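Local coordinates for DNA ligase (Aquifex aeolicus, PDB 3QWU), which probably joins nucleic-acid ends in an ATP-dependent reaction, and binds adenosine and calcium, at residues E150-K162 against K173-V185. Numbering follows the deposited sequence.
Sequences EDVQLFVFDFMKK and KMELIEKYNLPHV. With ADN (adenosine), chain C.
Lys173 reaches from helix 170-180 to a classic beta bulge in strand 153-161, where Phe157 and Asp158 both face Cys130 in the adenylation domain of this putative ligase. Its NZ donates to Phe157 O at 2.9 Å and forms a salt bridge with Asp158 OD1, which it meets from above the carboxylate plane. A bend at chi3 (91°) in the lysine chain turns the ammonium onto these two acceptors, and Glu78 of the adenosine site forms a further salt bridge with it. Asp158 OD2 is held in turn by Tyr54, Lys219 and Arg227, so the carboxylate is a second-shell link between the helix and the pocket.

Beside the bulge, the chain leaving the helix makes a single beta bridge. Val156 N donates to Pro183 O at 2.9 Å, while Val185 N donates to Val156 O at 3.0 Å. This pairing brings Val185 CG2 to 3.7 Å from Phe157 CB, and both residues line the adenosine pocket: the Phe157 ring lies under the adenine, with ADN N3 over its centre, and Val185 CG2 touches ADN N6.

Farther along the strand, the buried Phe159 shows how one ring can seat a helix. Leu176 CD1 makes a CH-pi contact over one face, 4.1 Å from the ring centroid, while Ile177 CG1 lies at the edge. In the ring plane, Leu182 CD1 meets Phe159 CZ at 4.0 Å.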
ATOM      1  N   GLU A 150     -27.875  -0.914 -18.524  1.00 46.33           N
ATOM      2  CA  GLU A 150     -28.737  -0.861 -17.362  1.00 47.35           C
ATOM      3  C   GLU A 150     -29.024  -2.207 -16.742  1.00 45.61           C
ATOM      4  O   GLU A 150     -28.754  -3.254 -17.309  1.00 45.71           O
ATOM      5  CB  GLU A 150     -30.074  -0.131 -17.693  1.00 49.07           C
ATOM      6  CG  GLU A 150     -31.110  -0.944 -18.472  1.00 53.59           C
ATOM      7  CD  GLU A 150     -31.125  -0.627 -19.974  1.00 60.03           C
ATOM      8  OE1 GLU A 150     -31.224   0.577 -20.333  1.00 67.15           O
ATOM      9  OE2 GLU A 150     -31.049  -1.572 -20.793  1.00 59.62           O
ATOM     10  N   ASP A 151     -29.587  -2.153 -15.543  1.00 44.92           N
ATOM     11  CA  ASP A 151     -29.926  -3.353 -14.779  1.00 43.30           C
ATOM     12  C   ASP A 151     -28.655  -4.201 -14.678  1.00 40.69           C
ATOM     13  O   ASP A 151     -27.599  -3.661 -14.365  1.00 39.32           O
ATOM     14  CB  ASP A 151     -31.101  -4.089 -15.456  1.00 43.90           C
ATOM     15  CG  ASP A 151     -31.825  -5.048 -14.522  1.00 44.85           C
ATOM     16  OD1 ASP A 151     -31.688  -4.951 -13.273  1.00 47.14           O
ATOM     17  OD2 ASP A 151     -32.571  -5.895 -15.046  1.00 43.47           O
ATOM     18  N   VAL A 152     -28.761  -5.505 -14.946  1.00 38.75           N
ATOM     19  CA  VAL A 152     -27.646  -6.428 -14.891  1.00 36.31           C
ATOM     20  C   VAL A 152     -27.924  -7.516 -15.897  1.00 35.85           C
ATOM     21  O   VAL A 152     -29.074  -7.733 -16.312  1.00 35.66           O
ATOM     22  CB  VAL A 152     -27.535  -7.107 -13.521  1.00 36.39           C
ATOM     23  CG1 VAL A 152     -26.788  -6.249 -12.587  1.00 36.22           C
ATOM     24  CG2 VAL A 152     -28.920  -7.385 -12.984  1.00 36.20           C
ATOM     25  N   GLN A 153     -26.850  -8.226 -16.249  1.00 34.43           N
ATOM     26  CA  GLN A 153     -26.851  -9.246 -17.283  1.00 33.30           C
ATOM     27  C   GLN A 153     -25.863 -10.278 -16.797  1.00 32.25           C
ATOM     28  O   GLN A 153     -25.004  -9.973 -15.974  1.00 31.03           O
ATOM     29  CB  GLN A 153     -26.397  -8.684 -18.628  1.00 32.63           C
ATOM     30  CG  GLN A 153     -27.515  -8.011 -19.433  1.00 35.98           C
ATOM     31  CD  GLN A 153     -27.013  -7.482 -20.787  1.00 37.51           C
ATOM     32  OE1 GLN A 153     -26.189  -8.126 -21.435  1.00 39.80           O
ATOM     33  NE2 GLN A 153     -27.481  -6.283 -21.190  1.00 38.44           N
ATOM     34  N   LEU A 154     -25.997 -11.482 -17.323  1.00 31.17           N
ATOM     35  CA  LEU A 154     -25.265 -12.591 -16.832  1.00 31.53           C
ATOM     36  C   LEU A 154     -24.551 -13.211 -18.016  1.00 30.73           C
ATOM     37  O   LEU A 154     -25.087 -13.269 -19.081  1.00 32.28           O
ATOM     38  CB  LEU A 154     -26.222 -13.520 -16.139  1.00 32.41           C
ATOM     39  CG  LEU A 154     -25.725 -14.863 -15.691  1.00 33.01           C
ATOM     40  CD1 LEU A 154     -26.584 -15.325 -14.533  1.00 33.56           C
ATOM     41  CD2 LEU A 154     -25.804 -15.767 -16.891  1.00 34.39           C
ATOM     42  N   PHE A 155     -23.317 -13.618 -17.813  1.00 29.51           N
ATOM     43  CA  PHE A 155     -22.514 -14.204 -18.835  1.00 29.43           C
ATOM     44  C   PHE A 155     -21.822 -15.459 -18.334  1.00 29.95           C
ATOM     45  O   PHE A 155     -20.908 -15.366 -17.519  1.00 29.59           O
ATOM     46  CB  PHE A 155     -21.481 -13.176 -19.277  1.00 30.17           C
ATOM     47  CG  PHE A 155     -22.089 -11.903 -19.873  1.00 29.74           C
ATOM     48  CD1 PHE A 155     -22.471 -11.849 -21.182  1.00 33.20           C
ATOM     49  CD2 PHE A 155     -22.275 -10.785 -19.111  1.00 32.14           C
ATOM     50  CE1 PHE A 155     -23.052 -10.651 -21.743  1.00 32.17           C
ATOM     51  CE2 PHE A 155     -22.835  -9.608 -19.677  1.00 31.29           C
ATOM     52  CZ  PHE A 155     -23.247  -9.588 -20.980  1.00 27.39           C
ATOM     53  N   VAL A 156     -22.281 -16.631 -18.796  1.00 30.00           N
ATOM     54  CA  VAL A 156     -21.649 -17.899 -18.504  1.00 30.36           C
ATOM     55  C   VAL A 156     -20.206 -17.975 -19.080  1.00 30.37           C
ATOM     56  O   VAL A 156     -19.951 -17.554 -20.214  1.00 30.48           O
ATOM     57  CB  VAL A 156     -22.490 -19.096 -19.121  1.00 31.85           C
ATOM     58  CG1 VAL A 156     -21.799 -20.460 -18.832  1.00 31.70           C
ATOM     59  CG2 VAL A 156     -23.916 -19.088 -18.624  1.00 29.94           C
ATOM     60  N   PHE A 157     -19.268 -18.454 -18.260  1.00 29.25           N
ATOM     61  CA  PHE A 157     -17.892 -18.712 -18.671  1.00 28.33           C
ATOM     62  C   PHE A 157     -17.403 -20.106 -18.257  1.00 29.49           C
ATOM     63  O   PHE A 157     -16.304 -20.547 -18.674  1.00 30.10           O
ATOM     64  CB  PHE A 157     -16.944 -17.631 -18.106  1.00 27.51           C
ATOM     65  CG  PHE A 157     -16.943 -17.515 -16.606  1.00 28.54           C
ATOM     66  CD1 PHE A 157     -16.369 -18.468 -15.813  1.00 28.46           C
ATOM     67  CD2 PHE A 157     -17.541 -16.440 -15.976  1.00 30.13           C
ATOM     68  CE1 PHE A 157     -16.424 -18.319 -14.395  1.00 32.08           C
ATOM     69  CE2 PHE A 157     -17.585 -16.334 -14.593  1.00 30.39           C
ATOM     70  CZ  PHE A 157     -17.046 -17.273 -13.817  1.00 27.76           C
ATOM     71  N   ASP A 158     -18.158 -20.810 -17.414  1.00 29.83           N
ATOM     72  CA  ASP A 158     -17.748 -22.178 -17.052  1.00 31.63           C
ATOM     73  C   ASP A 158     -18.941 -23.029 -16.570  1.00 32.08           C
ATOM     74  O   ASP A 158     -20.015 -22.493 -16.233  1.00 31.12           O
ATOM     75  CB  ASP A 158     -16.570 -22.151 -16.008  1.00 31.49           C
ATOM     76  CG  ASP A 158     -15.137 -22.091 -16.676  1.00 35.13           C
ATOM     77  OD1 ASP A 158     -14.890 -22.859 -17.659  1.00 35.90           O
ATOM     78  OD2 ASP A 158     -14.265 -21.297 -16.205  1.00 32.48           O
ATOM     79  N   PHE A 159     -18.763 -24.346 -16.610  1.00 32.68           N
ATOM     80  CA  PHE A 159     -19.628 -25.254 -15.877  1.00 33.98           C
ATOM     81  C   PHE A 159     -18.763 -26.103 -14.980  1.00 34.72           C
ATOM     82  O   PHE A 159     -17.670 -26.519 -15.355  1.00 34.50           O
ATOM     83  CB  PHE A 159     -20.408 -26.203 -16.788  1.00 35.46           C
ATOM     84  CG  PHE A 159     -21.402 -25.528 -17.688  1.00 34.09           C
ATOM     85  CD1 PHE A 159     -22.642 -25.195 -17.229  1.00 32.72           C
ATOM     86  CD2 PHE A 159     -21.097 -25.275 -19.020  1.00 36.07           C
ATOM     87  CE1 PHE A 159     -23.544 -24.594 -18.068  1.00 33.33           C
ATOM     88  CE2 PHE A 159     -22.031 -24.666 -19.874  1.00 34.64           C
ATOM     89  CZ  PHE A 159     -23.221 -24.300 -19.389  1.00 30.79           C
ATOM     90  N   MET A 160     -19.248 -26.303 -13.772  1.00 35.49           N
ATOM     91  CA  MET A 160     -18.690 -27.234 -12.861  1.00 36.83           C
ATOM     92  C   MET A 160     -19.766 -28.253 -12.675  1.00 38.36           C
ATOM     93  O   MET A 160     -20.809 -28.143 -13.304  1.00 38.33           O
ATOM     94  CB  MET A 160     -18.318 -26.522 -11.574  1.00 37.16           C
ATOM     95  CG  MET A 160     -17.098 -25.625 -11.767  1.00 35.47           C
ATOM     96  SD  MET A 160     -16.582 -24.698 -10.314  1.00 38.02           S
ATOM     97  CE  MET A 160     -15.889 -25.972  -9.228  1.00 39.39           C
ATOM     98  N   LYS A 161     -19.524 -29.230 -11.813  1.00 40.20           N
ATOM     99  CA  LYS A 161     -20.470 -30.268 -11.506  1.00 41.95           C
ATOM    100  C   LYS A 161     -20.576 -30.434  -9.995  1.00 42.40           C
ATOM    101  O   LYS A 161     -19.595 -30.373  -9.306  1.00 42.75           O
ATOM    102  CB  LYS A 161     -19.982 -31.609 -12.133  1.00 44.25           C
ATOM    103  CG  LYS A 161     -20.535 -31.909 -13.544  1.00 46.86           C
ATOM    104  CD  LYS A 161     -19.981 -33.209 -14.218  1.00 50.75           C
ATOM    105  CE  LYS A 161     -21.055 -33.860 -15.144  1.00 53.79           C
ATOM    106  NZ  LYS A 161     -20.515 -34.613 -16.348  1.00 57.16           N
ATOM    107  N   LYS A 162     -21.760 -30.711  -9.487  1.00 43.18           N
ATOM    108  CA  LYS A 162     -21.914 -31.011  -8.070  1.00 45.41           C
ATOM    109  C   LYS A 162     -20.929 -32.098  -7.609  1.00 46.40           C
ATOM    110  O   LYS A 162     -20.730 -33.118  -8.301  1.00 46.78           O
ATOM    111  CB  LYS A 162     -23.351 -31.510  -7.757  1.00 46.64           C
ATOM    112  CG  LYS A 162     -24.388 -30.386  -7.538  1.00 46.14           C
ATOM    113  CD  LYS A 162     -25.817 -30.916  -7.663  1.00 46.16           C
ATOM    114  CE  LYS A 162     -26.858 -29.783  -7.708  1.00 46.64           C
ATOM    115  NZ  LYS A 162     -28.178 -30.282  -8.172  1.00 45.29           N
ATOM    116  N   LYS A 173     -18.564 -27.288 -22.932  1.00 43.66           N
ATOM    117  CA  LYS A 173     -19.131 -26.011 -22.508  1.00 42.47           C
ATOM    118  C   LYS A 173     -19.793 -25.347 -23.718  1.00 42.07           C
ATOM    119  O   LYS A 173     -20.955 -25.002 -23.662  1.00 41.23           O
ATOM    120  CB  LYS A 173     -18.028 -25.139 -21.886  1.00 41.85           C
ATOM    121  CG  LYS A 173     -18.296 -23.671 -21.760  1.00 39.84           C
ATOM    122  CD  LYS A 173     -17.292 -22.977 -20.800  1.00 40.99           C
ATOM    123  CE  LYS A 173     -16.003 -22.403 -21.507  1.00 41.45           C
ATOM    124  NZ  LYS A 173     -14.776 -22.148 -20.590  1.00 37.73           N
ATOM    125  N   MET A 174     -19.063 -25.205 -24.816  1.00 42.93           N
ATOM    126  CA  MET A 174     -19.615 -24.545 -25.989  1.00 43.95           C
ATOM    127  C   MET A 174     -20.872 -25.276 -26.511  1.00 43.80           C
ATOM    128  O   MET A 174     -21.796 -24.628 -26.943  1.00 42.50           O
ATOM    129  CB  MET A 174     -18.534 -24.277 -27.054  1.00 45.13           C
ATOM    130  CG  MET A 174     -17.521 -23.222 -26.554  1.00 47.69           C
ATOM    131  SD  MET A 174     -15.974 -22.819 -27.482  1.00 57.71           S
ATOM    132  CE  MET A 174     -16.613 -22.290 -29.106  1.00 55.36           C
ATOM    133  N   GLU A 175     -20.964 -26.597 -26.347  1.00 45.21           N
ATOM    134  CA  GLU A 175     -22.169 -27.341 -26.759  1.00 45.87           C
ATOM    135  C   GLU A 175     -23.382 -27.054 -25.870  1.00 44.55           C
ATOM    136  O   GLU A 175     -24.487 -26.850 -26.394  1.00 44.48           O
ATOM    137  CB  GLU A 175     -21.901 -28.846 -26.820  1.00 48.15           C
ATOM    138  CG  GLU A 175     -21.397 -29.304 -28.203  1.00 53.03           C
ATOM    139  CD  GLU A 175     -20.373 -30.453 -28.152  1.00 58.47           C
ATOM    140  OE1 GLU A 175     -20.475 -31.320 -27.246  1.00 61.80           O
ATOM    141  OE2 GLU A 175     -19.469 -30.493 -29.036  1.00 62.10           O
ATOM    142  N   LEU A 176     -23.203 -27.028 -24.549  1.00 42.61           N
ATOM    143  CA  LEU A 176     -24.323 -26.702 -23.677  1.00 41.99           C
ATOM    144  C   LEU A 176     -24.866 -25.296 -23.912  1.00 41.53           C
ATOM    145  O   LEU A 176     -26.069 -25.082 -23.858  1.00 41.41           O
ATOM    146  CB  LEU A 176     -23.978 -26.881 -22.222  1.00 40.88           C
ATOM    147  CG  LEU A 176     -23.788 -28.338 -21.829  1.00 42.69           C
ATOM    148  CD1 LEU A 176     -22.962 -28.405 -20.537  1.00 38.40           C
ATOM    149  CD2 LEU A 176     -25.155 -29.178 -21.703  1.00 39.76           C
ATOM    150  N   ILE A 177     -23.980 -24.338 -24.149  1.00 41.87           N
ATOM    151  CA  ILE A 177     -24.369 -22.946 -24.351  1.00 41.25           C
ATOM    152  C   ILE A 177     -25.114 -22.798 -25.664  1.00 43.13           C
ATOM    153  O   ILE A 177     -26.107 -22.070 -25.745  1.00 44.07           O
ATOM    154  CB  ILE A 177     -23.148 -22.048 -24.396  1.00 41.05           C
ATOM    155  CG1 ILE A 177     -22.463 -22.010 -23.023  1.00 42.35           C
ATOM    156  CG2 ILE A 177     -23.509 -20.638 -24.835  1.00 36.00           C
ATOM    157  CD1 ILE A 177     -21.037 -21.343 -23.051  1.00 41.83           C
ATOM    158  N   GLU A 178     -24.668 -23.508 -26.690  1.00 45.11           N
ATOM    159  CA  GLU A 178     -25.348 -23.459 -27.988  1.00 47.15           C
ATOM    160  C   GLU A 178     -26.740 -24.140 -27.866  1.00 47.16           C
ATOM    161  O   GLU A 178     -27.752 -23.595 -28.316  1.00 47.79           O
ATOM    162  CB  GLU A 178     -24.455 -24.030 -29.099  1.00 47.97           C
ATOM    163  CG  GLU A 178     -25.179 -24.517 -30.373  1.00 54.57           C
ATOM    164  CD  GLU A 178     -25.424 -23.426 -31.473  1.00 61.19           C
ATOM    165  OE1 GLU A 178     -25.433 -22.198 -31.171  1.00 61.50           O
ATOM    166  OE2 GLU A 178     -25.630 -23.835 -32.653  1.00 64.98           O
ATOM    167  N   LYS A 179     -26.803 -25.273 -27.189  1.00 46.56           N
ATOM    168  CA  LYS A 179     -28.052 -26.024 -27.100  1.00 46.87           C
ATOM    169  C   LYS A 179     -29.165 -25.220 -26.422  1.00 45.63           C
ATOM    170  O   LYS A 179     -30.256 -25.090 -26.980  1.00 45.29           O
ATOM    171  CB  LYS A 179     -27.820 -27.336 -26.350  1.00 47.59           C
ATOM    172  CG  LYS A 179     -29.009 -28.277 -26.366  1.00 49.81           C
ATOM    173  CD  LYS A 179     -28.679 -29.589 -25.707  1.00 51.74           C
ATOM    174  CE  LYS A 179     -29.907 -30.446 -25.578  1.00 53.86           C
ATOM    175  NZ  LYS A 179     -29.885 -31.219 -24.311  1.00 55.65           N
ATOM    176  N   TYR A 180     -28.845 -24.637 -25.258  1.00 43.68           N
ATOM    177  CA  TYR A 180     -29.810 -23.972 -24.389  1.00 41.72           C
ATOM    178  C   TYR A 180     -29.857 -22.462 -24.563  1.00 41.05           C
ATOM    179  O   TYR A 180     -30.599 -21.748 -23.858  1.00 38.59           O
ATOM    180  CB  TYR A 180     -29.483 -24.321 -22.948  1.00 41.21           C
ATOM    181  CG  TYR A 180     -29.735 -25.783 -22.648  1.00 41.88           C
ATOM    182  CD1 TYR A 180     -28.687 -26.681 -22.423  1.00 40.50           C
ATOM    183  CD2 TYR A 180     -31.038 -26.277 -22.596  1.00 39.49           C
ATOM    184  CE1 TYR A 180     -28.962 -28.034 -22.145  1.00 39.77           C
ATOM    185  CE2 TYR A 180     -31.304 -27.581 -22.311  1.00 38.68           C
ATOM    186  CZ  TYR A 180     -30.283 -28.458 -22.097  1.00 38.69           C
ATOM    187  OH  TYR A 180     -30.615 -29.743 -21.860  1.00 34.63           O
ATOM    188  N   ASN A 181     -29.018 -21.989 -25.481  1.00 41.72           N
ATOM    189  CA  ASN A 181     -28.963 -20.598 -25.861  1.00 41.79           C
ATOM    190  C   ASN A 181     -28.603 -19.636 -24.760  1.00 40.03           C
ATOM    191  O   ASN A 181     -29.174 -18.575 -24.650  1.00 38.87           O
ATOM    192  CB  ASN A 181     -30.304 -20.209 -26.399  1.00 43.49           C
ATOM    193  CG  ASN A 181     -30.170 -19.359 -27.579  1.00 49.71           C
ATOM    194  OD1 ASN A 181     -29.981 -19.873 -28.726  1.00 57.17           O
ATOM    195  ND2 ASN A 181     -30.221 -18.045 -27.355  1.00 51.43           N
ATOM    196  N   LEU A 182     -27.614 -19.992 -23.968  1.00 39.77           N
ATOM    197  CA  LEU A 182     -27.230 -19.182 -22.822  1.00 38.30           C
ATOM    198  C   LEU A 182     -26.427 -17.934 -23.235  1.00 37.10           C
ATOM    199  O   LEU A 182     -25.729 -17.944 -24.223  1.00 36.61           O
ATOM    200  CB  LEU A 182     -26.441 -20.058 -21.838  1.00 38.08           C
ATOM    201  CG  LEU A 182     -27.218 -21.317 -21.365  1.00 37.91           C
ATOM    202  CD1 LEU A 182     -26.407 -22.172 -20.399  1.00 33.01           C
ATOM    203  CD2 LEU A 182     -28.565 -20.893 -20.730  1.00 36.72           C
ATOM    204  N   PRO A 183     -26.557 -16.849 -22.476  1.00 35.88           N
ATOM    205  CA  PRO A 183     -25.640 -15.727 -22.646  1.00 35.59           C
ATOM    206  C   PRO A 183     -24.250 -16.136 -22.131  1.00 35.76           C
ATOM    207  O   PRO A 183     -24.147 -16.785 -21.072  1.00 36.09           O
ATOM    208  CB  PRO A 183     -26.257 -14.635 -21.760  1.00 35.01           C
ATOM    209  CG  PRO A 183     -27.061 -15.386 -20.688  1.00 34.67           C
ATOM    210  CD  PRO A 183     -27.418 -16.729 -21.279  1.00 35.88           C
ATOM    211  N   HIS A 184     -23.200 -15.779 -22.866  1.00 35.28           N
ATOM    212  CA  HIS A 184     -21.846 -16.271 -22.584  1.00 35.23           C
ATOM    213  C   HIS A 184     -20.808 -15.163 -22.777  1.00 33.91           C
ATOM    214  O   HIS A 184     -21.075 -14.151 -23.413  1.00 32.33           O
ATOM    215  CB  HIS A 184     -21.525 -17.405 -23.546  1.00 35.85           C
ATOM    216  CG  HIS A 184     -21.655 -16.981 -24.976  1.00 40.37           C
ATOM    217  ND1 HIS A 184     -22.783 -17.238 -25.726  1.00 43.75           N
ATOM    218  CD2 HIS A 184     -20.854 -16.212 -25.752  1.00 41.89           C
ATOM    219  CE1 HIS A 184     -22.645 -16.683 -26.920  1.00 48.11           C
ATOM    220  NE2 HIS A 184     -21.482 -16.054 -26.961  1.00 45.69           N
ATOM    221  N   VAL A 185     -19.612 -15.371 -22.231  1.00 33.42           N
ATOM    222  CA  VAL A 185     -18.514 -14.406 -22.406  1.00 31.97           C
ATOM    223  C   VAL A 185     -18.111 -14.521 -23.863  1.00 31.85           C
ATOM    224  O   VAL A 185     -18.330 -15.574 -24.460  1.00 33.24           O
ATOM    225  CB  VAL A 185     -17.340 -14.706 -21.421  1.00 32.70           C
ATOM    226  CG1 VAL A 185     -17.780 -14.444 -19.960  1.00 31.34           C
ATOM    227  CG2 VAL A 185     -16.843 -16.154 -21.547  1.00 30.78           C
TER
HETATM  228  O5' ADN C 501     -10.576 -14.752 -10.786  1.00 52.75           O
HETATM  229  C5' ADN C 501     -11.021 -14.275 -12.057  1.00 45.58           C
HETATM  230  C4' ADN C 501     -12.474 -13.830 -11.953  1.00 45.03           C
HETATM  231  O4' ADN C 501     -12.915 -13.152 -13.170  1.00 43.57           O
HETATM  232  C3' ADN C 501     -13.397 -15.028 -11.781  1.00 44.17           C
HETATM  233  O3' ADN C 501     -13.633 -15.418 -10.431  1.00 45.67           O
HETATM  234  C2' ADN C 501     -14.676 -14.613 -12.500  1.00 42.47           C
HETATM  235  O2' ADN C 501     -15.662 -14.187 -11.575  1.00 41.05           O
HETATM  236  C1' ADN C 501     -14.301 -13.459 -13.428  1.00 41.97           C
HETATM  237  N9  ADN C 501     -14.437 -13.773 -14.859  1.00 40.32           N
HETATM  238  C8  ADN C 501     -14.919 -12.900 -15.774  1.00 41.58           C
HETATM  239  N7  ADN C 501     -14.936 -13.424 -17.023  1.00 38.64           N
HETATM  240  C5  ADN C 501     -14.411 -14.670 -16.889  1.00 37.66           C
HETATM  241  C6  ADN C 501     -14.102 -15.753 -17.828  1.00 39.30           C
HETATM  242  N6  ADN C 501     -14.399 -15.552 -19.143  1.00 37.84           N
HETATM  243  N1  ADN C 501     -13.596 -16.923 -17.329  1.00 40.76           N
HETATM  244  C2  ADN C 501     -13.316 -17.058 -16.001  1.00 40.06           C
HETATM  245  N3  ADN C 501     -13.546 -16.074 -15.084  1.00 37.59           N
HETATM  246  C4  ADN C 501     -14.093 -14.901 -15.471  1.00 38.96           C